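Local coordinates for Lmo1076 protein (PDB 3FI7) that probably hydrolyses N-acetylglucosaminyl linkages of cell-wall peptidoglycan as a GH73 autolysin, of which this chain is the catalytic domain, at residues Gln31-Ser36 and Gln58-Ser63; Tyr51-Ile56 and Thr172-Tyr177. One frame throughout, in Å; residues are numbered along the deposited sequence.

Contact 1: residues Gln31-Ser36 and Gln58-Ser63; sequences QTFINS and QAALES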
loop_
_atom_site.group_PDB
_atom_site.type_symbol
_atom_site.label_atom_id
_atom_site.label_comp_id
_atom_site.label_asym_id
_atom_site.label_seq_id
_atom_site.Cartn_x
_atom_site.Cartn_y
_atom_site.Cartn_z
ATOM N N GLN A 31 -6.952 10.690 -0.528
ATOM C CA GLN A 31 -6.124 11.177 -1.628
ATOM C C GLN A 31 -4.803 11.707 -1.076
ATOM O O GLN A 31 -3.740 11.518 -1.669
ATOM C CB GLN A 31 -6.862 12.271 -2.411
ATOM C CG GLN A 31 -6.116 12.784 -3.637
ATOM C CD GLN A 31 -5.976 11.724 -4.719
ATOM O OE1 GLN A 31 -6.966 11.159 -5.194
ATOM N NE2 GLN A 31 -4.741 11.449 -5.112
ATOM N N THR A 32 -4.878 12.351 0.083
ATOM C CA THR A 32 -3.682 12.879 0.731
ATOM C C THR A 32 -2.734 11.746 1.119
ATOM O O THR A 32 -1.509 11.872 0.989
ATOM C CB THR A 32 -4.048 13.714 1.957
ATOM O OG1 THR A 32 -4.704 14.905 1.518
ATOM C CG2 THR A 32 -2.803 14.075 2.785
ATOM N N PHE A 33 -3.298 10.629 1.569
ATOM C CA PHE A 33 -2.472 9.469 1.883
ATOM C C PHE A 33 -1.759 8.951 0.632
ATOM O O PHE A 33 -0.545 8.755 0.640
ATOM C CB PHE A 33 -3.286 8.347 2.536
ATOM C CG PHE A 33 -2.512 7.074 2.699
ATOM C CD1 PHE A 33 -2.647 6.046 1.784
ATOM C CD2 PHE A 33 -1.606 6.927 3.745
ATOM C CE1 PHE A 33 -1.918 4.871 1.927
ATOM C CE2 PHE A 33 -0.872 5.758 3.889
ATOM C CZ PHE A 33 -1.031 4.729 2.980
ATOM N N ILE A 34 -2.509 8.731 -0.443
ATOM C CA ILE A 34 -1.890 8.347 -1.710
ATOM C C ILE A 34 -0.799 9.345 -2.125
ATOM O O ILE A 34 0.320 8.950 -2.431
ATOM C CB ILE A 34 -2.929 8.220 -2.825
ATOM C CG1 ILE A 34 -3.810 6.989 -2.588
ATOM C CG2 ILE A 34 -2.246 8.159 -4.188
ATOM C CD1 ILE A 34 -5.204 7.104 -3.203
ATOM N N ASN A 35 -1.122 10.638 -2.107
ATOM C CA ASN A 35 -0.161 11.664 -2.511
ATOM C C ASN A 35 1.127 11.577 -1.698
ATOM O O ASN A 35 2.197 11.865 -2.207
ATOM C CB ASN A 35 -0.759 13.069 -2.374
ATOM C CG ASN A 35 -1.968 13.291 -3.279
ATOM O OD1 ASN A 35 -2.208 12.535 -4.224
ATOM N ND2 ASN A 35 -2.738 14.330 -2.982
ATOM N N SER A 36 1.018 11.172 -0.435
ATOM C CA SER A 36 2.174 11.152 0.456
ATOM C C SER A 36 3.125 9.974 0.235
ATOM O O SER A 36 4.259 10.025 0.678
ATOM C CB SER A 36 1.731 11.164 1.924
ATOM O OG SER A 36 1.302 9.875 2.330
ATOM N N GLN A 58 -2.093 -1.646 -1.708
ATOM C CA GLN A 58 -1.816 -2.469 -0.535
ATOM C C GLN A 58 -1.588 -1.613 0.698
ATOM O O GLN A 58 -2.109 -1.920 1.769
ATOM C CB GLN A 58 -0.605 -3.381 -0.754
ATOM C CG GLN A 58 -0.937 -4.689 -1.416
ATOM C CD GLN A 58 0.132 -5.737 -1.174
ATOM O OE1 GLN A 58 1.246 -5.628 -1.683
ATOM N NE2 GLN A 58 -0.204 -6.764 -0.395
ATOM N N ALA A 59 -0.819 -0.535 0.548
ATOM C CA ALA A 59 -0.517 0.314 1.695
ATOM C C ALA A 59 -1.782 0.930 2.261
ATOM O O ALA A 59 -1.936 0.996 3.474
ATOM C CB ALA A 59 0.486 1.390 1.343
ATOM N N ALA A 60 -2.688 1.365 1.386
ATOM C CA ALA A 60 -3.924 2.004 1.831
ATOM C C ALA A 60 -4.814 0.994 2.537
ATOM O O ALA A 60 -5.442 1.299 3.548
ATOM C CB ALA A 60 -4.675 2.630 0.659
ATOM N N LEU A 61 -4.850 -0.212 1.991
ATOM C CA LEU A 61 -5.705 -1.266 2.510
ATOM C C LEU A 61 -5.215 -1.790 3.864
ATOM O O LEU A 61 -6.005 -1.929 4.799
ATOM C CB LEU A 61 -5.788 -2.403 1.488
ATOM C CG LEU A 61 -6.818 -3.501 1.701
ATOM C CD1 LEU A 61 -8.230 -2.919 1.709
ATOM C CD2 LEU A 61 -6.667 -4.557 0.619
ATOM N N GLU A 62 -3.912 -2.054 3.972
ATOM C CA GLU A 62 -3.347 -2.693 5.164
ATOM C C GLU A 62 -3.190 -1.720 6.327
ATOM O O GLU A 62 -3.129 -2.132 7.483
ATOM C CB GLU A 62 -1.993 -3.336 4.850
ATOM C CG GLU A 62 -2.027 -4.361 3.719
ATOM C CD GLU A 62 -2.814 -5.599 4.081
ATOM O OE1 GLU A 62 -2.463 -6.253 5.086
ATOM O OE2 GLU A 62 -3.780 -5.925 3.359
ATOM N N SER A 63 -3.125 -0.431 6.015
ATOM C CA SER A 63 -2.951 0.604 7.026
ATOM C C SER A 63 -4.215 1.451 7.311
ATOM O O SER A 63 -4.160 2.329 8.170
ATOM C CB SER A 63 -1.835 1.548 6.586
ATOM O OG SER A 63 -2.331 2.510 5.651
#
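Ala59 O, lying 3.9 Å from Phe33 CZ, is gripped twice by one residue of its own helix. Ser63 OG donates to Ala59 O at 2.7 Å, and Ser63 N reaches Ala59 O at 3.1 Å from the opposite face of the carbonyl plane. The first torsion of Ser63 (chi1 81°) sets OG between its backbone N and carbonyl carbon; the same OG bonds to Gly66 N.

Against this polar turn comes a single aromatic ring. With CG anti to the backbone N (chi1 172°), Phe33 sends its ring across from the helix it belongs to, and the leading atoms are CE1 and CZ. Phe33 CE1 packs on the Ala60 backbone, 3.5 Å from Ala60 CA. Phe33 CZ reaches Ala59 CB at 4.0 Å. The same Phe33 CZ lies 3.7 Å from Ser63 OG. Ala60 CA, Ser63 OG and Ala59 O all meet the ring obliquely.

This is the crossing of helices 29-47 and 52-63 in the GH73 catalytic domain; the local axes approach to 10.6 Å at 126°, a spacing consistent with one phenyl group lying between the helices against two alanines. All four touching residues are buried. The Phe33 ring on Ala59 CB and Ala60 CB, with no hydrogen bond across, makes the contact apolar, and Ala59 O and Ser63 OG beside the ring have their bonds supplied from their own side.

Contact 2: residues Tyr51-Ile56 and Thr172-Tyr177; sequences YPSVMI and TLISSY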
loop_
_atom_site.group_PDB
_atom_site.type_symbol
_atom_site.label_atom_id
_atom_site.label_comp_id
_atom_site.label_asym_id
_atom_site.label_seq_id
_atom_site.Cartn_x
_atom_site.Cartn_y
_atom_site.Cartn_z
ATOM N N TYR A 51 4.562 -3.359 -9.509
ATOM C CA TYR A 51 3.585 -2.299 -9.826
ATOM C C TYR A 51 3.400 -1.328 -8.659
ATOM O O TYR A 51 2.981 -1.732 -7.570
ATOM C CB TYR A 51 2.209 -2.881 -10.179
ATOM C CG TYR A 51 2.096 -3.494 -11.553
ATOM C CD1 TYR A 51 1.887 -2.699 -12.668
ATOM C CD2 TYR A 51 2.180 -4.880 -11.732
ATOM C CE1 TYR A 51 1.775 -3.257 -13.935
ATOM C CE2 TYR A 51 2.070 -5.448 -12.988
ATOM C CZ TYR A 51 1.872 -4.630 -14.092
ATOM O OH TYR A 51 1.759 -5.179 -15.351
ATOM N N PRO A 52 3.690 -0.040 -8.887
ATOM C CA PRO A 52 3.439 0.997 -7.878
ATOM C C PRO A 52 1.952 1.067 -7.514
ATOM O O PRO A 52 1.594 1.355 -6.367
ATOM C CB PRO A 52 3.844 2.297 -8.591
ATOM C CG PRO A 52 4.711 1.891 -9.699
ATOM C CD PRO A 52 4.308 0.502 -10.108
ATOM N N SER A 53 1.087 0.815 -8.488
ATOM C CA SER A 53 -0.346 0.893 -8.235
ATOM C C SER A 53 -0.738 -0.164 -7.216
ATOM O O SER A 53 -1.590 0.064 -6.367
ATOM C CB SER A 53 -1.143 0.697 -9.523
ATOM O OG SER A 53 -0.818 -0.545 -10.116
ATOM N N VAL A 54 -0.103 -1.325 -7.302
ATOM C CA VAL A 54 -0.426 -2.422 -6.404
ATOM C C VAL A 54 0.141 -2.147 -5.004
ATOM O O VAL A 54 -0.500 -2.433 -3.990
ATOM C CB VAL A 54 0.087 -3.762 -6.974
ATOM C CG1 VAL A 54 -0.041 -4.884 -5.951
ATOM C CG2 VAL A 54 -0.671 -4.099 -8.260
ATOM N N MET A 55 1.332 -1.562 -4.953
ATOM C CA MET A 55 1.935 -1.194 -3.669
ATOM C C MET A 55 1.137 -0.116 -2.927
ATOM O O MET A 55 0.936 -0.193 -1.710
ATOM C CB MET A 55 3.377 -0.716 -3.860
ATOM C CG MET A 55 4.043 -0.308 -2.544
ATOM S SD MET A 55 5.732 0.321 -2.719
ATOM C CE MET A 55 6.664 -1.208 -2.712
ATOM N N ILE A 56 0.697 0.899 -3.663
ATOM C CA ILE A 56 -0.052 1.988 -3.056
ATOM C C ILE A 56 -1.398 1.458 -2.570
ATOM O O ILE A 56 -1.831 1.780 -1.471
ATOM C CB ILE A 56 -0.244 3.167 -4.041
ATOM C CG1 ILE A 56 1.105 3.815 -4.361
ATOM C CG2 ILE A 56 -1.204 4.191 -3.471
ATOM C CD1 ILE A 56 1.127 4.581 -5.679
ATOM N N THR A 172 -10.354 -2.462 -6.841
ATOM C CA THR A 172 -11.301 -1.376 -6.651
ATOM C C THR A 172 -10.577 -0.091 -6.231
ATOM O O THR A 172 -10.897 0.986 -6.719
ATOM C CB THR A 172 -12.398 -1.745 -5.639
ATOM O OG1 THR A 172 -13.112 -2.894 -6.109
ATOM C CG2 THR A 172 -13.380 -0.583 -5.448
ATOM N N LEU A 173 -9.599 -0.209 -5.338
ATOM C CA LEU A 173 -8.788 0.942 -4.959
ATOM C C LEU A 173 -8.052 1.482 -6.177
ATOM O O LEU A 173 -8.039 2.682 -6.427
ATOM C CB LEU A 173 -7.775 0.562 -3.887
ATOM C CG LEU A 173 -8.339 0.377 -2.483
ATOM C CD1 LEU A 173 -7.490 -0.588 -1.684
ATOM C CD2 LEU A 173 -8.394 1.718 -1.803
ATOM N N ILE A 174 -7.447 0.583 -6.941
ATOM C CA ILE A 174 -6.670 0.981 -8.105
ATOM C C ILE A 174 -7.496 1.754 -9.137
ATOM O O ILE A 174 -7.085 2.830 -9.565
ATOM C CB ILE A 174 -5.956 -0.222 -8.740
ATOM C CG1 ILE A 174 -4.802 -0.661 -7.837
ATOM C CG2 ILE A 174 -5.467 0.116 -10.143
ATOM C CD1 ILE A 174 -4.200 -2.018 -8.201
ATOM N N SER A 175 -8.665 1.245 -9.520
ATOM C CA SER A 175 -9.474 2.000 -10.485
ATOM C C SER A 175 -10.158 3.240 -9.892
ATOM O O SER A 175 -10.309 4.242 -10.571
ATOM C CB SER A 175 -10.507 1.115 -11.187
ATOM O OG SER A 175 -11.486 0.687 -10.272
ATOM N N SER A 176 -10.569 3.177 -8.633
ATOM C CA SER A 176 -11.297 4.288 -8.023
ATOM C C SER A 176 -10.411 5.516 -7.839
ATOM O O SER A 176 -10.894 6.649 -7.883
ATOM C CB SER A 176 -11.890 3.876 -6.672
ATOM O OG SER A 176 -12.920 2.919 -6.836
ATOM N N TYR A 177 -9.116 5.296 -7.626
ATOM C CA TYR A 177 -8.182 6.413 -7.493
ATOM C C TYR A 177 -7.205 6.540 -8.677
ATOM O O TYR A 177 -6.220 7.280 -8.587
ATOM C CB TYR A 177 -7.442 6.346 -6.141
ATOM C CG TYR A 177 -8.378 6.568 -4.976
ATOM C CD1 TYR A 177 -8.527 7.830 -4.408
ATOM C CD2 TYR A 177 -9.153 5.527 -4.472
ATOM C CE1 TYR A 177 -9.402 8.046 -3.354
ATOM C CE2 TYR A 177 -10.036 5.736 -3.417
ATOM C CZ TYR A 177 -10.159 6.993 -2.865
ATOM O OH TYR A 177 -11.041 7.200 -1.827
#
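Segments Tyr51-Ile56 and Thr172-Tyr177 come nearest at Ser53 and Ile174, whose CA atoms are 6.3 Å apart, close enough for a side chain to meet backbone directly. Both belong to the helical core of a GH73 domain of the lysozyme clan: Tyr51 is the N-cap residue of helix 52-63, and Tyr177 is the first residue to leave helical geometry after helix 166-176. The first turn of one helix thus faces the last turn of the other.

Ile174 carries the contact from its side. Its CG1 is anti to the carbonyl carbon (chi1 -72°) and the chain runs on extended (chi2 168°), which delivers CG1 and CD1 to the first turn of the partner helix. Ile174 CG1 lies 3.6 Å from Ser53 O, and Ile174 CD1 is 3.8 Å from Ser53 O; these are van der Waals contacts of an aliphatic chain with a carbonyl oxygen, and no hydrogen bond spans the segments. Ser53 OG approaches Ile174 CD1 at 4.2 Å, but its polar partner is OD2 of Asp183, the C-terminal residue of the chain, so the hydroxyl is satisfied while one flank meets the methyl.

Val54 directs its CB away from Ile174, yet one branch still takes part. Its CG2, anti to the carbonyl carbon, is the methyl that reaches Ile174, and the two side chains pass each other at a slant. Helix 149-156 packs on the same three residues: Tyr149 touches Ser53 and Ile174, and Thr153 and Leu156 touch Val54. The one apolar side-chain pair across the segments is Val54 CG2 and Ile174 CD1, 4.1 Å apart.

Overall arrangement
From the N terminus the chain forms helix 12-22, then helix 29-47, turns, and returns in helix 52-63; contact 1 closes this excursion, joining the beginning of helix 29-47 to the end of helix 52-63. Contact 2 spans far more: the start of helix 52-63 meets the end of helix 166-176, after 115 residues that include the two-stranded sheet and helices 116-129 and 149-156. The segments alternate along the sequence, so the contacts cross, and helix 52-63 serves both, one end each. Their centres lie 9 Å apart. Direct packing joins them: Ile34 CD1 is 3.6 Å from Tyr177 CD1, and Leu61 CB is 4.0 Å from Leu173 CD1.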